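Local structure of 7,8-dihydro-6-hydroxymethylpterin pyrophosphokinase-dihydropteroate synthase (Plasmodium falciparum, 6JWS) at the interface of chains A and B. The protein catalyses two successive steps of folate synthesis, pyrophosphorylation of 6-hydroxymethyl-7,8-dihydropterin by ATP and condensation of the product with 4-aminobenzoate to 7,8-dihydropteroate. Sequence-based numbering; all coordinates share one arbitrary frame. Chains: chain A/B, 7,8-dihydro-6-hydroxymethylpterin pyrophosphokinase-dihydropteroate synthase.

The interface of chains A and B. Residues chain A 698-699, 702-703; chain B 585, 588, 615.
A:Lys702 presents CG to a neighbouring pair on chain B, the sulfur of B:Cys615 and the CD1 methyl of B:Ile588, both on the same side of it. The thiol sulfur SG of B:Cys615 stands 3.8 Å from this CG, while the CD1 methyl of B:Ile588 reaches the same atom at 3.9 Å. CG is anti to the backbone N (chi1 -167°), and a bend at chi2 (69°) precedes an extended run to the amine, so the kink itself meets the partner chain. The side chains of A:Lys702 and B:Ile588 cross at about a right angle, which agrees with contact through a methyl tip rather than along their lengths.

B:Cys615 lies against about one turn of the helix, meeting A:Asp698, A:Val699 and A:Lys702. Its CB packs 3.8 Å from the CG2 methyl of A:Val699, and its carbonyl O comes 3.7 Å from CB of A:Asp698, a van der Waals approach. With SG anti to its own carbonyl carbon (chi1 -69°), the sulfur is directed toward A:Lys702. More loosely, CA of A:Ile703 is 4.4 Å from CG2 of B:Ile588.

No nitrogen or oxygen bonds across this patch. The A:Lys702 amine NZ remains 4.7 Å from the carboxylate OD1 of B:Asp585, too far for a salt bridge, although opposite charges there may attract weakly. Cohesion therefore rests mainly on apolar contact over 186 Å² of summed hidden surface.

Two-fold symmetry repeats the patch with the chains exchanged, consistent with a DHPS dimer, although the structure alone does not show that it forms in solution. Helix 690-704, the last of chain A, follows strand 684-687 in the TIM-barrel synthase part and faces helix 584-592 and the loop just after helix 610-613 of chain B.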
loop_
_atom_site.group_PDB
_atom_site.type_symbol
_atom_site.label_atom_id
_atom_site.label_comp_id
_atom_site.label_asym_id
_atom_site.label_seq_id
_atom_site.Cartn_x
_atom_site.Cartn_y
_atom_site.Cartn_z
ATOM N N ASP A 698 -5.901 -4.373 12.487
ATOM C CA ASP A 698 -7.155 -3.720 12.856
ATOM C C ASP A 698 -7.203 -2.270 12.356
ATOM O O ASP A 698 -8.237 -1.839 11.849
ATOM C CB ASP A 698 -7.436 -3.796 14.361
ATOM C CG ASP A 698 -7.923 -5.157 14.842
ATOM O OD1 ASP A 698 -8.267 -6.036 13.987
ATOM O OD2 ASP A 698 -7.918 -5.358 16.059
ATOM N N VAL A 699 -6.083 -1.531 12.466
ATOM C CA VAL A 699 -6.027 -0.139 12.030
ATOM C C VAL A 699 -6.120 -0.074 10.506
ATOM O O VAL A 699 -6.881 0.723 9.948
ATOM C CB VAL A 699 -4.779 0.606 12.563
ATOM C CG1 VAL A 699 -4.627 1.988 11.935
ATOM C CG2 VAL A 699 -4.794 0.729 14.080
ATOM N N LYS A 702 -9.580 -0.707 9.479
ATOM C CA LYS A 702 -10.485 0.370 9.832
ATOM C C LYS A 702 -10.395 1.461 8.762
ATOM O O LYS A 702 -11.412 1.946 8.287
ATOM C CB LYS A 702 -10.171 0.907 11.233
ATOM C CG LYS A 702 -11.246 1.819 11.817
ATOM C CD LYS A 702 -12.505 1.056 12.155
ATOM C CE LYS A 702 -13.645 1.902 12.686
ATOM N NZ LYS A 702 -14.739 1.046 13.212
ATOM N N ILE A 703 -9.166 1.791 8.354
ATOM C CA ILE A 703 -8.919 2.794 7.334
ATOM C C ILE A 703 -9.574 2.410 6.010
ATOM O O ILE A 703 -10.042 3.304 5.303
ATOM C CB ILE A 703 -7.412 3.091 7.194
ATOM C CG1 ILE A 703 -6.863 3.806 8.433
ATOM C CG2 ILE A 703 -7.096 3.833 5.899
ATOM C CD1 ILE A 703 -5.353 3.870 8.458
ATOM N N ASP B 585 -14.011 8.679 14.250
ATOM C CA ASP B 585 -14.409 8.389 12.874
ATOM C C ASP B 585 -14.003 9.507 11.909
ATOM O O ASP B 585 -13.771 9.232 10.732
ATOM C CB ASP B 585 -15.890 8.001 12.751
ATOM C CG ASP B 585 -16.207 6.619 13.327
ATOM O OD1 ASP B 585 -15.321 5.710 13.264
ATOM O OD2 ASP B 585 -17.339 6.446 13.851
ATOM N N ILE B 588 -10.265 9.261 11.258
ATOM C CA ILE B 588 -10.067 8.198 10.277
ATOM C C ILE B 588 -10.422 8.701 8.883
ATOM O O ILE B 588 -9.711 8.443 7.906
ATOM C CB ILE B 588 -10.849 6.922 10.666
ATOM C CG1 ILE B 588 -10.165 6.212 11.836
ATOM C CG2 ILE B 588 -10.962 5.989 9.477
ATOM C CD1 ILE B 588 -11.130 5.536 12.822
ATOM N N CYS B 615 -9.786 2.003 16.873
ATOM C CA CYS B 615 -9.681 1.101 15.734
ATOM C C CYS B 615 -9.627 -0.366 16.185
ATOM O O CYS B 615 -9.885 -1.243 15.377
ATOM C CB CYS B 615 -8.409 1.371 14.938
ATOM S SG CYS B 615 -8.412 2.948 14.051
#